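Side-chain contacts in putative Killer protein (Pseudomonas putida, PDB 6F8S), which probably acts as the toxin of a type II toxin-antitoxin pair, with a HigB-type, RelE-like fold of the kind found in ribosome-dependent mRNA-cleaving toxins: residues K32-R37 / I72-Q77; A40-A45 / H87-V92; R49-R52 / G56-L59. All coordinates share one frame; numbering follows the deposited sequence.

How the contacts relate
Contacts 1 and 2 both use helix 31-44, which packs across the three-stranded antiparallel sheet: contact 1 reaches the loop just after strand 69-73, contact 2 strand 88-95. Contact 1 lies at the surface and contact 2 is partly buried; both depend on aliphatic packing, with no hydrogen bond between their segments. Contact 3 is buried and joins the short helix 49-52 to the turn that follows it. It adds a side-chain-to-backbone hydrogen bond to its apolar contacts. It also adjoins both others: Asn57 and Leu59 meet Ile72 of contact 1, whereas Leu51 packs on Leu42 of contact 2.

Contact 1. Residues K32-R37 / I72-Q77; sequences KSVAER and IRVNDQ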
loop_
_atom_site.group_PDB
_atom_site.type_symbol
_atom_site.label_atom_id
_atom_site.label_comp_id
_atom_site.label_asym_id
_atom_site.label_seq_id
_atom_site.Cartn_x
_atom_site.Cartn_y
_atom_site.Cartn_z
ATOM N N LYS B 32 23.645 -8.792 -1.423
ATOM C CA LYS B 32 22.318 -9.337 -1.675
ATOM C C LYS B 32 21.268 -8.592 -0.827
ATOM O O LYS B 32 20.229 -8.190 -1.333
ATOM C CB LYS B 32 22.283 -10.839 -1.380
ATOM C CG LYS B 32 20.960 -11.483 -1.707
ATOM C CD LYS B 32 20.902 -12.954 -1.286
ATOM C CE LYS B 32 19.454 -13.370 -0.996
ATOM N NZ LYS B 32 19.273 -14.076 0.307
ATOM N N SER B 33 21.570 -8.394 0.454
ATOM C CA SER B 33 20.676 -7.707 1.366
ATOM C C SER B 33 20.383 -6.284 0.923
ATOM O O SER B 33 19.242 -5.832 0.998
ATOM C CB SER B 33 21.263 -7.694 2.776
ATOM O OG SER B 33 20.831 -8.841 3.488
ATOM N N VAL B 34 21.416 -5.585 0.461
ATOM C CA VAL B 34 21.273 -4.227 -0.046
ATOM C C VAL B 34 20.392 -4.230 -1.302
ATOM O O VAL B 34 19.493 -3.396 -1.449
ATOM C CB VAL B 34 22.658 -3.600 -0.352
ATOM C CG1 VAL B 34 22.516 -2.263 -1.106
ATOM C CG2 VAL B 34 23.444 -3.414 0.937
ATOM N N ALA B 35 20.636 -5.188 -2.187
ATOM C CA ALA B 35 19.836 -5.342 -3.401
ATOM C C ALA B 35 18.376 -5.553 -3.071
ATOM O O ALA B 35 17.492 -5.030 -3.737
ATOM C CB ALA B 35 20.354 -6.518 -4.233
ATOM N N GLU B 36 18.132 -6.357 -2.051
ATOM C CA GLU B 36 16.781 -6.681 -1.650
ATOM C C GLU B 36 16.055 -5.459 -1.177
ATOM O O GLU B 36 14.868 -5.315 -1.381
ATOM C CB GLU B 36 16.805 -7.716 -0.549
ATOM C CG GLU B 36 17.236 -9.061 -1.082
ATOM C CD GLU B 36 17.367 -10.099 -0.004
ATOM O OE1 GLU B 36 17.916 -9.753 1.077
ATOM O OE2 GLU B 36 16.923 -11.239 -0.241
ATOM N N ARG B 37 16.811 -4.598 -0.521
ATOM C CA ARG B 37 16.302 -3.386 0.035
ATOM C C ARG B 37 16.007 -2.362 -1.064
ATOM O O ARG B 37 14.985 -1.649 -1.017
ATOM C CB ARG B 37 17.302 -2.839 1.038
ATOM C CG ARG B 37 16.804 -1.636 1.790
ATOM C CD ARG B 37 17.624 -1.389 3.053
ATOM N NE ARG B 37 19.011 -1.076 2.730
ATOM C CZ ARG B 37 20.059 -1.755 3.186
ATOM N NH1 ARG B 37 19.872 -2.783 3.998
ATOM N NH2 ARG B 37 21.292 -1.400 2.839
ATOM N N ILE B 72 20.051 3.956 -9.178
ATOM C CA ILE B 72 20.388 4.072 -7.776
ATOM C C ILE B 72 21.566 3.162 -7.450
ATOM O O ILE B 72 21.723 2.082 -8.025
ATOM C CB ILE B 72 19.180 3.755 -6.874
ATOM C CG1 ILE B 72 18.624 2.380 -7.181
ATOM C CG2 ILE B 72 18.061 4.820 -7.043
ATOM C CD1 ILE B 72 17.556 1.956 -6.216
ATOM N N ARG B 73 22.421 3.629 -6.549
ATOM C CA ARG B 73 23.587 2.874 -6.134
ATOM C C ARG B 73 23.171 1.630 -5.359
ATOM O O ARG B 73 22.369 1.722 -4.436
ATOM C CB ARG B 73 24.495 3.762 -5.276
ATOM C CG ARG B 73 25.855 3.155 -4.893
ATOM C CD ARG B 73 26.784 4.233 -4.322
ATOM N NE ARG B 73 28.130 3.740 -4.043
ATOM C CZ ARG B 73 28.474 3.068 -2.946
ATOM N NH1 ARG B 73 27.564 2.796 -2.017
ATOM N NH2 ARG B 73 29.725 2.656 -2.777
ATOM N N VAL B 74 23.692 0.471 -5.751
ATOM C CA VAL B 74 23.633 -0.730 -4.914
ATOM C C VAL B 74 24.960 -0.858 -4.147
ATOM O O VAL B 74 24.971 -1.047 -2.930
ATOM C CB VAL B 74 23.372 -2.019 -5.741
ATOM C CG1 VAL B 74 23.569 -3.262 -4.875
ATOM C CG2 VAL B 74 21.971 -2.012 -6.332
ATOM N N ASN B 75 26.075 -0.762 -4.873
ATOM C CA ASN B 75 27.375 -0.506 -4.259
ATOM C C ASN B 75 28.282 0.231 -5.244
ATOM O O ASN B 75 27.798 0.790 -6.236
ATOM C CB ASN B 75 28.034 -1.805 -3.754
ATOM C CG ASN B 75 28.288 -2.845 -4.857
ATOM O OD1 ASN B 75 28.402 -2.540 -6.051
ATOM N ND2 ASN B 75 28.395 -4.093 -4.438
ATOM N N ASP B 76 29.585 0.242 -4.975
ATOM C CA ASP B 76 30.526 0.954 -5.832
ATOM C C ASP B 76 30.556 0.386 -7.262
ATOM O O ASP B 76 30.913 1.082 -8.215
ATOM C CB ASP B 76 31.936 0.923 -5.224
ATOM C CG ASP B 76 32.562 -0.472 -5.243
ATOM O OD1 ASP B 76 31.811 -1.476 -5.212
ATOM O OD2 ASP B 76 33.812 -0.577 -5.291
ATOM N N GLN B 77 30.165 -0.877 -7.409
ATOM C CA GLN B 77 30.219 -1.544 -8.708
ATOM C C GLN B 77 28.852 -1.529 -9.418
ATOM O O GLN B 77 28.769 -1.201 -10.598
ATOM C CB GLN B 77 30.734 -2.996 -8.550
ATOM C CG GLN B 77 30.914 -3.711 -9.885
ATOM C CD GLN B 77 31.257 -5.196 -9.766
ATOM O OE1 GLN B 77 31.376 -5.736 -8.662
ATOM N NE2 GLN B 77 31.422 -5.861 -10.912
#
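Val34 and Val74 meet where helix 31-44, packed across the antiparallel sheet of the RelE-like fold, passes the loop just after strand 69-73. The tight part is small. Val34 CG1 sits 3.3 Å from Val74 O and 4.0 Å from Val74 CG1, and the two side chains slide past each other in opposite directions. A chi1 of 170° sets the CG1 methyl of Val34 opposite its backbone N, which swings it over the loop; Val74 has the same rotamer. Next to this pair the helix backbone comes in more loosely, with Ala35 N 4.4 Å from Val74 CG1. Leu80 of strand 79-85 also packs on Val74. The polar tie between helix and strand comes one turn later, where Lys38 NZ donates to Arg73 O.

Away from the valines the contact opens out. Lys32 leaves the helix away from the loop, and its NZ makes a long salt bridge with Glu36 OE2, 3.7 Å. Glu36 OE1 and the Arg37 guanidinium further pair with charged side chains of another protein chain, probably the antitoxin, so one side of the helix meets the sheet and another that partner. The loop after Val74 runs into solvent. Asn75 C sits 3.5 Å above one face of the Arg73 guanidinium, offset toward its rim. Asn75 OD1 accepts from Trp78 N and also closes an Asx turn, accepting from Gln77 N at 2.8 Å with that donor 39° out of the carbonyl plane.

Contact 2. Residues A40-A45 / H87-V92; sequences AMLDAA and HGPVNV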
loop_
_atom_site.group_PDB
_atom_site.type_symbol
_atom_site.label_atom_id
_atom_site.label_comp_id
_atom_site.label_asym_id
_atom_site.label_seq_id
_atom_site.Cartn_x
_atom_site.Cartn_y
_atom_site.Cartn_z
ATOM N N ALA B 40 13.006 -3.402 -2.730
ATOM C CA ALA B 40 11.897 -3.024 -1.846
ATOM C C ALA B 40 11.460 -1.570 -2.061
ATOM O O ALA B 40 10.280 -1.271 -2.197
ATOM C CB ALA B 40 12.291 -3.229 -0.376
ATOM N N MET B 41 12.431 -0.666 -2.083
ATOM C CA MET B 41 12.147 0.748 -2.229
ATOM C C MET B 41 11.534 1.041 -3.587
ATOM O O MET B 41 10.539 1.776 -3.664
ATOM C CB MET B 41 13.411 1.572 -2.017
ATOM C CG MET B 41 13.939 1.452 -0.614
ATOM S SD MET B 41 15.279 2.600 -0.273
ATOM C CE MET B 41 16.523 2.011 -1.410
ATOM N N LEU B 42 12.114 0.454 -4.640
ATOM C CA LEU B 42 11.596 0.605 -6.002
ATOM C C LEU B 42 10.128 0.219 -6.086
ATOM O O LEU B 42 9.324 0.948 -6.660
ATOM C CB LEU B 42 12.382 -0.249 -7.000
ATOM C CG LEU B 42 13.679 0.272 -7.602
ATOM C CD1 LEU B 42 14.192 -0.780 -8.526
ATOM C CD2 LEU B 42 13.436 1.555 -8.352
ATOM N N ASP B 43 9.782 -0.931 -5.516
ATOM C CA ASP B 43 8.398 -1.364 -5.515
ATOM C C ASP B 43 7.507 -0.448 -4.665
ATOM O O ASP B 43 6.341 -0.250 -4.991
ATOM C CB ASP B 43 8.292 -2.809 -5.031
ATOM C CG ASP B 43 8.634 -3.813 -6.128
ATOM N N ALA B 44 8.053 0.135 -3.601
ATOM C CA ALA B 44 7.240 0.943 -2.708
ATOM C C ALA B 44 7.078 2.390 -3.202
ATOM O O ALA B 44 6.193 3.091 -2.751
ATOM C CB ALA B 44 7.838 0.941 -1.326
ATOM N N ALA B 45 7.938 2.831 -4.117
ATOM C CA ALA B 45 7.972 4.230 -4.531
ATOM C C ALA B 45 6.690 4.664 -5.229
ATOM O O ALA B 45 6.135 3.957 -6.074
ATOM C CB ALA B 45 9.164 4.488 -5.433
ATOM N N HIS B 87 3.116 5.038 -13.073
ATOM C CA HIS B 87 2.774 3.804 -12.379
ATOM C C HIS B 87 3.990 3.085 -11.796
ATOM O O HIS B 87 3.943 1.874 -11.566
ATOM C CB HIS B 87 2.005 2.877 -13.321
ATOM C CG HIS B 87 0.633 3.396 -13.696
ATOM N ND1 HIS B 87 0.451 4.342 -14.683
ATOM C CD2 HIS B 87 -0.581 3.096 -13.210
ATOM C CE1 HIS B 87 -0.846 4.599 -14.789
ATOM N NE2 HIS B 87 -1.498 3.867 -13.913
ATOM N N GLY B 88 5.067 3.834 -11.536
ATOM C CA GLY B 88 6.222 3.294 -10.827
ATOM C C GLY B 88 7.412 2.919 -11.696
ATOM O O GLY B 88 7.443 3.197 -12.872
ATOM N N PRO B 89 8.437 2.303 -11.104
ATOM C CA PRO B 89 9.643 1.940 -11.864
ATOM C C PRO B 89 9.374 0.913 -12.955
ATOM O O PRO B 89 8.723 -0.090 -12.697
ATOM C CB PRO B 89 10.565 1.359 -10.794
ATOM C CG PRO B 89 10.097 1.979 -9.519
ATOM C CD PRO B 89 8.606 2.090 -9.659
ATOM N N VAL B 90 9.881 1.164 -14.157
ATOM C CA VAL B 90 9.713 0.227 -15.271
ATOM C C VAL B 90 11.073 -0.052 -15.942
ATOM O O VAL B 90 11.987 0.785 -15.877
ATOM C CB VAL B 90 8.688 0.781 -16.316
ATOM C CG1 VAL B 90 9.331 1.836 -17.210
ATOM C CG2 VAL B 90 8.096 -0.339 -17.145
ATOM N N ASN B 91 11.207 -1.209 -16.590
ATOM C CA ASN B 91 12.474 -1.600 -17.229
ATOM C C ASN B 91 13.657 -1.597 -16.280
ATOM O O ASN B 91 14.690 -0.976 -16.571
ATOM C CB ASN B 91 12.810 -0.673 -18.392
ATOM C CG ASN B 91 11.862 -0.824 -19.534
ATOM O OD1 ASN B 91 11.423 -1.939 -19.849
ATOM N ND2 ASN B 91 11.513 0.298 -20.162
ATOM N N VAL B 92 13.505 -2.261 -15.141
ATOM C CA VAL B 92 14.579 -2.292 -14.159
ATOM C C VAL B 92 15.728 -3.198 -14.645
ATOM O O VAL B 92 15.508 -4.342 -15.027
ATOM C CB VAL B 92 14.043 -2.756 -12.803
ATOM C CG1 VAL B 92 15.131 -2.769 -11.780
ATOM C CG2 VAL B 92 12.907 -1.822 -12.364
#
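Leu42 projects from the last turns of helix 31-44 and splits its two methyls between two residues of strand 88-95. On one side CD2 lies 3.6 Å from Pro89 CG and 3.8 Å from Pro89 CB, the side chain running at a slant across the pyrrolidine ring. On the other, CD1 comes tip to tip with Val92, 3.9 Å from its CG1. With chi2 at 180°, CD1 continues the line of the side chain toward Val92 and CD2 branches off over Pro89. The ring also abuts the helix backbone: Pro89 CG is 3.1 Å and CD 3.3 Å from Leu42 O, near the carboxyl end of the helix.

Further out, the shape of the strand places these two partners. Asn91, with left-handed backbone angles, turns the chain through a corner, so Pro89 and Val92 both face Leu42 although two residues separate them. Gly88, with a positive phi of 102°, leads into the proline. Phe82 of the middle strand and Leu51 of helix 49-52 also touch Leu42, while Trp84 packs on Pro89 and Leu80 on Val92. Other faces of the same helical turns serve the assembly, since Ala40, Met41 and Ala44 pack on another protein chain, probably the antitoxin.

No hydrogen bond crosses between the segments. Helix and strand are therefore joined here by aliphatic packing, with the proline ring close against the Leu42 carbonyl but offering it no N-H.

Contact 3. Residues R49-R52 / G56-L59; sequences RDLR and GNRL
Asn57 and Leu59 are turned back onto helix 49-52 by their side-chain torsions: a chi1 of -87° brings the Asn57 amide up to Leu51 O, and one of -174° extends Leu59 toward Arg52. The short helix is followed by a 3-10 segment, which leads on toward strand 69-73 of the RelE-like fold. Asn57 ND2 donates to Leu51 O at 2.9 Å. The bond is nearly straight, 163° at the hydrogen; it reaches a lone pair in the carbonyl plane of Leu51 and lies almost within the amide plane of Asn57. Lys38 NZ donates to the other end of this amide, OD1, so both ends are held and the rotation of the group is fixed.

Leu51 crosses the same amide at a slant, its CD2 3.8 Å from Asn57 ND2, while Leu42 and Phe82 pack on Leu51 from the main helix and the sheet. Leu59 packs next to it, between Arg52 and strand 69-73, where His70 and Ile72 touch it. The aliphatic part of Arg52 crosses Leu59: Leu59 CD2 lies 3.5 Å from both CA and CB of Arg52, and 3.9 Å from its CG.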
loop_
_atom_site.group_PDB
_atom_site.type_symbol
_atom_site.label_atom_id
_atom_site.label_comp_id
_atom_site.label_asym_id
_atom_site.label_seq_id
_atom_site.Cartn_x
_atom_site.Cartn_y
_atom_site.Cartn_z
ATOM N N ARG B 49 10.685 11.333 -6.021
ATOM C CA ARG B 49 11.375 11.806 -4.810
ATOM C C ARG B 49 11.678 10.659 -3.842
ATOM O O ARG B 49 12.668 10.708 -3.106
ATOM C CB ARG B 49 10.558 12.880 -4.094
ATOM C CG ARG B 49 9.213 12.433 -3.578
ATOM C CD ARG B 49 8.439 13.634 -2.994
ATOM N NE ARG B 49 7.788 14.406 -4.044
ATOM C CZ ARG B 49 8.182 15.605 -4.454
ATOM N NH1 ARG B 49 9.219 16.192 -3.886
ATOM N NH2 ARG B 49 7.523 16.225 -5.424
ATOM N N ASP B 50 10.841 9.622 -3.870
ATOM C CA ASP B 50 11.035 8.470 -3.024
ATOM C C ASP B 50 12.360 7.786 -3.345
ATOM O O ASP B 50 12.967 7.159 -2.471
ATOM C CB ASP B 50 9.870 7.491 -3.174
ATOM C CG ASP B 50 8.552 8.065 -2.630
ATOM O OD1 ASP B 50 8.612 8.907 -1.699
ATOM O OD2 ASP B 50 7.463 7.665 -3.116
ATOM N N LEU B 51 12.826 7.910 -4.587
ATOM C CA LEU B 51 14.099 7.289 -4.957
ATOM C C LEU B 51 15.232 8.297 -4.943
ATOM O O LEU B 51 16.361 7.941 -4.673
ATOM C CB LEU B 51 13.993 6.623 -6.318
ATOM C CG LEU B 51 12.972 5.486 -6.266
ATOM C CD1 LEU B 51 12.682 5.001 -7.666
ATOM C CD2 LEU B 51 13.461 4.331 -5.369
ATOM N N ARG B 52 14.911 9.562 -5.199
ATOM C CA ARG B 52 15.904 10.642 -5.167
ATOM C C ARG B 52 16.289 11.076 -3.756
ATOM O O ARG B 52 17.431 11.442 -3.499
ATOM C CB ARG B 52 15.381 11.859 -5.938
ATOM C CG ARG B 52 16.405 12.965 -6.141
ATOM C CD ARG B 52 16.060 13.751 -7.375
ATOM N NE ARG B 52 14.640 14.080 -7.342
ATOM C CZ ARG B 52 13.894 14.318 -8.416
ATOM N NH1 ARG B 52 14.445 14.274 -9.630
ATOM N NH2 ARG B 52 12.600 14.602 -8.270
ATOM N N GLY B 56 21.399 7.321 0.472
ATOM C CA GLY B 56 21.927 6.008 0.136
ATOM C C GLY B 56 21.659 5.547 -1.293
ATOM O O GLY B 56 22.311 4.629 -1.771
ATOM N N ASN B 57 20.694 6.165 -1.976
ATOM C CA ASN B 57 20.408 5.792 -3.357
ATOM C C ASN B 57 21.348 6.448 -4.334
ATOM O O ASN B 57 21.541 5.929 -5.433
ATOM C CB ASN B 57 18.974 6.147 -3.736
ATOM C CG ASN B 57 18.002 5.061 -3.377
ATOM O OD1 ASN B 57 18.385 4.033 -2.817
ATOM N ND2 ASN B 57 16.722 5.291 -3.667
ATOM N N ARG B 58 21.917 7.588 -3.925
ATOM C CA ARG B 58 22.761 8.421 -4.787
ATOM C C ARG B 58 22.186 8.473 -6.199
ATOM O O ARG B 58 22.859 8.125 -7.160
ATOM C CB ARG B 58 24.205 7.896 -4.814
ATOM C CG ARG B 58 25.272 8.938 -4.497
ATOM C CD ARG B 58 26.677 8.411 -4.813
ATOM N NE ARG B 58 27.179 8.869 -6.113
ATOM C CZ ARG B 58 27.891 8.128 -6.969
ATOM N NH1 ARG B 58 28.220 6.859 -6.689
ATOM N NH2 ARG B 58 28.284 8.665 -8.121
ATOM N N LEU B 59 20.923 8.887 -6.306
ATOM C CA LEU B 59 20.208 8.868 -7.580
ATOM C C LEU B 59 20.926 9.695 -8.650
ATOM O O LEU B 59 21.380 10.812 -8.393
ATOM C CB LEU B 59 18.771 9.375 -7.407
ATOM C CG LEU B 59 17.921 9.249 -8.674
ATOM C CD1 LEU B 59 17.756 7.796 -9.034
ATOM C CD2 LEU B 59 16.555 9.877 -8.537
#